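Local coordinates for protein ParA (Salmonella enterica subsp. enterica serovar Newport str. SL317, PDB 3EZF) that probably acts as a Walker-type ATPase in plasmid partition and, in its ADP-bound form, as a DNA-binding transcriptional regulator, at residues Y104-N118 / I241-T255. Sequence-based numbering, arbitrary orientation.
Unlike the reference sequence in segment 241-255: D242 (reference Glu). With SO4 (sulfate ion), chain B.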
loop_
_atom_site.group_PDB
_atom_site.type_symbol
_atom_site.label_atom_id
_atom_site.label_comp_id
_atom_site.label_asym_id
_atom_site.label_seq_id
_atom_site.Cartn_x
_atom_site.Cartn_y
_atom_site.Cartn_z
ATOM N N TYR A 104 15.626 17.388 -26.284
ATOM C CA TYR A 104 14.408 17.851 -25.644
ATOM C C TYR A 104 14.626 19.141 -24.851
ATOM O O TYR A 104 13.732 19.988 -24.751
ATOM C CB TYR A 104 13.846 16.759 -24.740
ATOM C CG TYR A 104 12.470 17.094 -24.237
ATOM C CD1 TYR A 104 12.299 17.867 -23.085
ATOM C CD2 TYR A 104 11.331 16.673 -24.931
ATOM C CE1 TYR A 104 11.034 18.218 -22.639
ATOM C CE2 TYR A 104 10.060 17.019 -24.493
ATOM C CZ TYR A 104 9.915 17.790 -23.344
ATOM O OH TYR A 104 8.657 18.156 -22.911
ATOM N N ARG A 105 15.822 19.295 -24.303
ATOM C CA ARG A 105 16.146 20.487 -23.525
ATOM C C ARG A 105 16.406 21.713 -24.420
ATOM O O ARG A 105 16.752 22.782 -23.934
ATOM C CB ARG A 105 17.384 20.220 -22.666
ATOM C CG ARG A 105 18.657 20.256 -23.454
ATOM C CD ARG A 105 19.818 19.710 -22.675
ATOM N NE ARG A 105 19.728 18.264 -22.509
ATOM C CZ ARG A 105 20.720 17.517 -22.042
ATOM N NH1 ARG A 105 21.857 18.099 -21.704
ATOM N NH2 ARG A 105 20.581 16.203 -21.908
ATOM N N ASP A 106 16.256 21.556 -25.729
ATOM C CA ASP A 106 16.483 22.669 -26.647
ATOM C C ASP A 106 15.156 23.245 -27.157
ATOM O O ASP A 106 15.118 24.315 -27.765
ATOM C CB ASP A 106 17.338 22.206 -27.834
ATOM C CG ASP A 106 18.764 21.865 -27.434
ATOM O OD1 ASP A 106 19.212 20.732 -27.700
ATOM O OD2 ASP A 106 19.447 22.733 -26.855
ATOM N N ILE A 107 14.068 22.534 -26.899
ATOM C CA ILE A 107 12.756 22.967 -27.345
ATOM C C ILE A 107 11.950 23.548 -26.206
ATOM O O ILE A 107 11.314 24.595 -26.351
ATOM C CB ILE A 107 11.953 21.782 -27.931
ATOM C CG1 ILE A 107 12.494 21.409 -29.301
ATOM C CG2 ILE A 107 10.474 22.128 -27.993
ATOM C CD1 ILE A 107 13.959 21.136 -29.301
ATOM N N HIS A 108 11.989 22.866 -25.065
ATOM C CA HIS A 108 11.208 23.275 -23.906
ATOM C C HIS A 108 11.950 23.960 -22.767
ATOM O O HIS A 108 13.068 23.570 -22.426
ATOM C CB HIS A 108 10.497 22.048 -23.352
ATOM C CG HIS A 108 9.683 21.315 -24.369
ATOM N ND1 HIS A 108 8.417 21.717 -24.751
ATOM C CD2 HIS A 108 9.955 20.205 -25.089
ATOM C CE1 HIS A 108 7.950 20.878 -25.657
ATOM N NE2 HIS A 108 8.861 19.951 -25.880
ATOM N N LYS A 109 11.324 24.983 -22.181
ATOM C CA LYS A 109 11.930 25.653 -21.036
ATOM C C LYS A 109 11.981 24.564 -19.975
ATOM O O LYS A 109 11.356 23.507 -20.143
ATOM C CB LYS A 109 11.091 26.841 -20.559
ATOM C CG LYS A 109 11.383 28.117 -21.328
ATOM C CD LYS A 109 10.684 29.305 -20.703
ATOM C CE LYS A 109 10.854 30.555 -21.561
ATOM N NZ LYS A 109 10.101 31.706 -20.981
ATOM N N SER A 110 12.658 24.807 -18.838
ATOM C CA SER A 110 12.832 23.654 -17.964
ATOM C C SER A 110 11.947 23.492 -16.712
ATOM O O SER A 110 11.531 24.431 -16.048
ATOM C CB SER A 110 14.298 23.539 -17.599
ATOM O OG SER A 110 14.906 22.449 -18.270
ATOM N N PRO A 111 11.693 22.163 -16.478
ATOM C CA PRO A 111 10.824 21.497 -15.450
ATOM C C PRO A 111 9.341 21.279 -15.770
ATOM O O PRO A 111 8.506 22.092 -15.406
ATOM C CB PRO A 111 11.063 22.374 -14.240
ATOM C CG PRO A 111 12.520 22.160 -14.277
ATOM C CD PRO A 111 12.586 21.384 -15.572
ATOM N N TYR A 112 9.023 20.227 -16.449
ATOM C CA TYR A 112 7.649 19.880 -16.686
ATOM C C TYR A 112 7.344 18.912 -15.526
ATOM O O TYR A 112 7.817 17.783 -15.522
ATOM C CB TYR A 112 7.394 19.247 -18.079
ATOM C CG TYR A 112 5.938 19.295 -18.389
ATOM C CD1 TYR A 112 5.144 18.142 -18.397
ATOM C CD2 TYR A 112 5.316 20.535 -18.634
ATOM C CE1 TYR A 112 3.755 18.234 -18.619
ATOM C CE2 TYR A 112 3.932 20.625 -18.828
ATOM C CZ TYR A 112 3.162 19.472 -18.819
ATOM O OH TYR A 112 1.805 19.567 -18.998
ATOM N N VAL A 113 6.559 19.347 -14.538
ATOM C CA VAL A 113 6.265 18.512 -13.378
ATOM C C VAL A 113 4.982 17.688 -13.512
ATOM O O VAL A 113 3.881 18.233 -13.665
ATOM C CB VAL A 113 6.201 19.366 -12.102
ATOM C CG1 VAL A 113 5.981 18.488 -10.887
ATOM C CG2 VAL A 113 7.477 20.122 -11.956
ATOM N N ILE A 114 5.141 16.368 -13.417
ATOM C CA ILE A 114 4.040 15.425 -13.554
ATOM C C ILE A 114 3.617 14.766 -12.242
ATOM O O ILE A 114 4.350 13.967 -11.676
ATOM C CB ILE A 114 4.441 14.342 -14.554
ATOM C CG1 ILE A 114 4.658 14.984 -15.928
ATOM C CG2 ILE A 114 3.397 13.255 -14.591
ATOM C CD1 ILE A 114 5.929 14.547 -16.628
ATOM N N PHE A 115 2.428 15.099 -11.762
ATOM C CA PHE A 115 1.929 14.524 -10.524
ATOM C C PHE A 115 1.252 13.208 -10.857
ATOM O O PHE A 115 0.181 13.209 -11.461
ATOM C CB PHE A 115 0.914 15.462 -9.872
ATOM C CG PHE A 115 0.384 14.951 -8.570
ATOM C CD1 PHE A 115 0.959 15.345 -7.364
ATOM C CD2 PHE A 115 -0.645 14.017 -8.551
ATOM C CE1 PHE A 115 0.516 14.804 -6.153
ATOM C CE2 PHE A 115 -1.096 13.469 -7.356
ATOM C CZ PHE A 115 -0.516 13.862 -6.152
ATOM N N VAL A 116 1.863 12.090 -10.469
ATOM C CA VAL A 116 1.297 10.766 -10.751
ATOM C C VAL A 116 0.300 10.326 -9.685
ATOM O O VAL A 116 0.666 10.199 -8.521
ATOM C CB VAL A 116 2.400 9.700 -10.841
ATOM C CG1 VAL A 116 1.839 8.411 -11.417
ATOM C CG2 VAL A 116 3.532 10.209 -11.698
ATOM N N VAL A 117 -0.948 10.090 -10.102
ATOM C CA VAL A 117 -2.041 9.675 -9.215
ATOM C C VAL A 117 -2.037 8.183 -8.917
ATOM O O VAL A 117 -2.740 7.415 -9.561
ATOM C CB VAL A 117 -3.406 10.043 -9.824
ATOM C CG1 VAL A 117 -4.541 9.440 -9.006
ATOM C CG2 VAL A 117 -3.543 11.547 -9.878
ATOM N N ASN A 118 -1.259 7.778 -7.922
ATOM C CA ASN A 118 -1.173 6.377 -7.568
ATOM C C ASN A 118 -2.046 6.060 -6.373
ATOM O O ASN A 118 -1.742 6.467 -5.246
ATOM C CB ASN A 118 0.264 5.995 -7.248
ATOM C CG ASN A 118 0.538 4.532 -7.518
ATOM O OD1 ASN A 118 0.471 4.082 -8.671
ATOM N ND2 ASN A 118 0.835 3.771 -6.457
ATOM N N ILE A 241 12.235 21.446 -6.383
ATOM C CA ILE A 241 11.930 21.616 -7.804
ATOM C C ILE A 241 12.568 22.825 -8.448
ATOM O O ILE A 241 13.318 22.681 -9.412
ATOM C CB ILE A 241 10.388 21.638 -8.055
ATOM C CG1 ILE A 241 9.836 20.208 -7.946
ATOM C CG2 ILE A 241 10.073 22.203 -9.433
ATOM C CD1 ILE A 241 8.341 20.101 -8.066
ATOM N N ASP A 242 12.283 24.016 -7.936
ATOM C CA ASP A 242 12.881 25.216 -8.517
ATOM C C ASP A 242 14.400 25.236 -8.335
ATOM O O ASP A 242 15.099 25.911 -9.076
ATOM C CB ASP A 242 12.266 26.492 -7.923
ATOM C CG ASP A 242 11.122 27.041 -8.770
ATOM O OD1 ASP A 242 10.968 26.585 -9.923
ATOM O OD2 ASP A 242 10.383 27.937 -8.298
ATOM N N ARG A 243 14.920 24.483 -7.370
ATOM C CA ARG A 243 16.360 24.468 -7.145
ATOM C C ARG A 243 17.120 23.509 -8.077
ATOM O O ARG A 243 18.353 23.531 -8.131
ATOM C CB ARG A 243 16.669 24.129 -5.680
ATOM C CG ARG A 243 15.949 25.020 -4.679
ATOM C CD ARG A 243 16.868 25.530 -3.592
ATOM N NE ARG A 243 17.126 26.963 -3.746
ATOM C CZ ARG A 243 16.353 27.942 -3.271
ATOM N NH1 ARG A 243 15.244 27.666 -2.587
ATOM N NH2 ARG A 243 16.694 29.214 -3.492
ATOM N N VAL A 244 16.388 22.660 -8.797
ATOM C CA VAL A 244 17.002 21.717 -9.745
ATOM C C VAL A 244 16.375 21.895 -11.137
ATOM O O VAL A 244 16.568 21.079 -12.041
ATOM C CB VAL A 244 16.817 20.247 -9.321
ATOM C CG1 VAL A 244 17.327 20.054 -7.928
ATOM C CG2 VAL A 244 15.360 19.828 -9.463
ATOM N N ALA A 245 15.629 22.984 -11.282
ATOM C CA ALA A 245 14.947 23.324 -12.518
ATOM C C ALA A 245 15.799 23.218 -13.782
ATOM O O ALA A 245 15.353 22.650 -14.770
ATOM C CB ALA A 245 14.350 24.730 -12.403
ATOM N N ASP A 246 17.016 23.757 -13.775
ATOM C CA ASP A 246 17.848 23.681 -14.979
ATOM C C ASP A 246 18.598 22.357 -15.034
ATOM O O ASP A 246 19.788 22.341 -15.305
ATOM C CB ASP A 246 18.859 24.829 -15.003
ATOM C CG ASP A 246 18.197 26.189 -15.023
ATOM O OD1 ASP A 246 17.393 26.427 -15.945
ATOM O OD2 ASP A 246 18.477 27.017 -14.129
ATOM N N ASP A 247 17.920 21.242 -14.784
ATOM C CA ASP A 247 18.615 19.957 -14.781
ATOM C C ASP A 247 17.761 18.771 -15.206
ATOM O O ASP A 247 18.281 17.673 -15.460
ATOM C CB ASP A 247 19.166 19.666 -13.384
ATOM C CG ASP A 247 20.175 20.689 -12.928
ATOM O OD1 ASP A 247 21.287 20.727 -13.490
ATOM O OD2 ASP A 247 19.848 21.464 -12.004
ATOM N N TYR A 248 16.452 18.976 -15.277
ATOM C CA TYR A 248 15.579 17.889 -15.653
ATOM C C TYR A 248 14.491 18.328 -16.605
ATOM O O TYR A 248 13.870 19.379 -16.413
ATOM C CB TYR A 248 14.982 17.286 -14.393
ATOM C CG TYR A 248 16.001 16.556 -13.554
ATOM C CD1 TYR A 248 16.418 15.275 -13.897
ATOM C CD2 TYR A 248 16.557 17.151 -12.430
ATOM C CE1 TYR A 248 17.366 14.592 -13.139
ATOM C CE2 TYR A 248 17.505 16.483 -11.663
ATOM C CZ TYR A 248 17.904 15.198 -12.020
ATOM O OH TYR A 248 18.811 14.498 -11.259
ATOM N N ASP A 249 14.267 17.516 -17.638
ATOM C CA ASP A 249 13.248 17.803 -18.635
ATOM C C ASP A 249 11.895 17.480 -18.044
ATOM O O ASP A 249 10.926 18.212 -18.227
ATOM C CB ASP A 249 13.488 16.958 -19.882
ATOM C CG ASP A 249 14.797 17.298 -20.560
ATOM O OD1 ASP A 249 14.959 18.465 -20.971
ATOM O OD2 ASP A 249 15.669 16.411 -20.678
ATOM N N PHE A 250 11.854 16.378 -17.306
ATOM C CA PHE A 250 10.631 15.893 -16.656
ATOM C C PHE A 250 10.890 15.633 -15.174
ATOM O O PHE A 250 11.984 15.209 -14.796
ATOM C CB PHE A 250 10.171 14.573 -17.301
ATOM C CG PHE A 250 9.679 14.711 -18.717
ATOM C CD1 PHE A 250 9.798 13.651 -19.602
ATOM C CD2 PHE A 250 9.073 15.886 -19.160
ATOM C CE1 PHE A 250 9.327 13.750 -20.894
ATOM C CE2 PHE A 250 8.594 15.995 -20.461
ATOM C CZ PHE A 250 8.723 14.926 -21.328
ATOM N N ILE A 251 9.887 15.892 -14.342
ATOM C CA ILE A 251 9.997 15.638 -12.909
ATOM C C ILE A 251 8.688 15.006 -12.431
ATOM O O ILE A 251 7.655 15.667 -12.413
ATOM C CB ILE A 251 10.263 16.942 -12.096
ATOM C CG1 ILE A 251 11.663 17.482 -12.397
ATOM C CG2 ILE A 251 10.115 16.670 -10.601
ATOM C CD1 ILE A 251 12.024 18.691 -11.571
ATOM N N PHE A 252 8.725 13.726 -12.058
ATOM C CA PHE A 252 7.520 13.043 -11.588
ATOM C C PHE A 252 7.398 13.101 -10.084
ATOM O O PHE A 252 8.396 13.183 -9.382
ATOM C CB PHE A 252 7.507 11.573 -12.008
ATOM C CG PHE A 252 7.240 11.359 -13.465
ATOM C CD1 PHE A 252 8.278 11.386 -14.393
ATOM C CD2 PHE A 252 5.944 11.151 -13.916
ATOM C CE1 PHE A 252 8.034 11.219 -15.742
ATOM C CE2 PHE A 252 5.682 10.980 -15.278
ATOM C CZ PHE A 252 6.733 11.015 -16.190
ATOM N N ILE A 253 6.169 13.048 -9.588
ATOM C CA ILE A 253 5.932 13.072 -8.158
ATOM C C ILE A 253 5.038 11.924 -7.721
ATOM O O ILE A 253 3.938 11.746 -8.252
ATOM C CB ILE A 253 5.315 14.395 -7.742
ATOM C CG1 ILE A 253 6.342 15.495 -7.971
ATOM C CG2 ILE A 253 4.922 14.366 -6.265
ATOM C CD1 ILE A 253 5.773 16.859 -7.938
ATOM N N ASP A 254 5.529 11.168 -6.734
ATOM C CA ASP A 254 4.858 9.994 -6.166
ATOM C C ASP A 254 4.373 10.170 -4.733
ATOM O O ASP A 254 5.169 10.514 -3.862
ATOM C CB ASP A 254 5.831 8.822 -6.178
ATOM C CG ASP A 254 5.464 7.779 -7.172
ATOM O OD1 ASP A 254 4.875 8.121 -8.217
ATOM O OD2 ASP A 254 5.779 6.609 -6.914
ATOM N N THR A 255 3.083 9.916 -4.486
ATOM C CA THR A 255 2.521 10.012 -3.132
ATOM C C THR A 255 1.351 9.078 -2.908
ATOM O O THR A 255 0.623 8.765 -3.848
ATOM C CB THR A 255 1.977 11.390 -2.795
ATOM O OG1 THR A 255 2.837 12.398 -3.326
ATOM C CG2 THR A 255 1.898 11.538 -1.279
HETATM S S SO4 B . 8.005 25.338 -24.413
HETATM O O1 SO4 B . 8.338 26.624 -25.055
HETATM O O2 SO4 B . 6.540 25.180 -24.348
HETATM O O3 SO4 B . 8.565 25.307 -23.050
HETATM O O4 SO4 B . 8.575 24.241 -25.209
HETATM O O HOH W 1 12.885 20.686 -20.855
#
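Strands 112-116 and 250-254 are parallel neighbours in the middle of the six-stranded sheet of a P-loop NTPase fold, with strand 272-277 on the other side of 112-116. Five backbone hydrogen bonds run between the segments, from Y112 N to D249 O, just ahead of F250, through I114 N to I251 O (2.8 Å), to V116 N with I253 O (3.1 Å). On one face of the sheet I114 and F252 lie side by side: I114 CD1 sits over the F252 ring, 4.0 Å from its centroid, and V116 CG2 meets the ring edge at CD2 (3.4 Å). F250 continues this face, with Y112 CB at its ring edge and the Y104 ring crossing it, planes 61° apart and centroids 5.0 Å apart. On the other face V113 CG1, anti to the backbone N (chi1 -176°), meets I253 CD1 at 3.4 Å, while V113 CG2 reaches tip to tip toward I241 CD1. D249 places OD1 at the edge of the Y104 ring, 3.4 Å from CD1, and forms a salt bridge with R148; a water lies between D249 OD1 and K109 O. Y104 OH bonds to R399 and E396 of helix 378-400. Strand 112-116 leads toward the P-loop, and D254, hydrogen-bonded by T129 OG1 and S160 OG, is consistent with the Walker B aspartate. Polar side chains at both ends thus bond to neighbouring elements, and the middle is buried hydrocarbon with peptides bonded strand to strand.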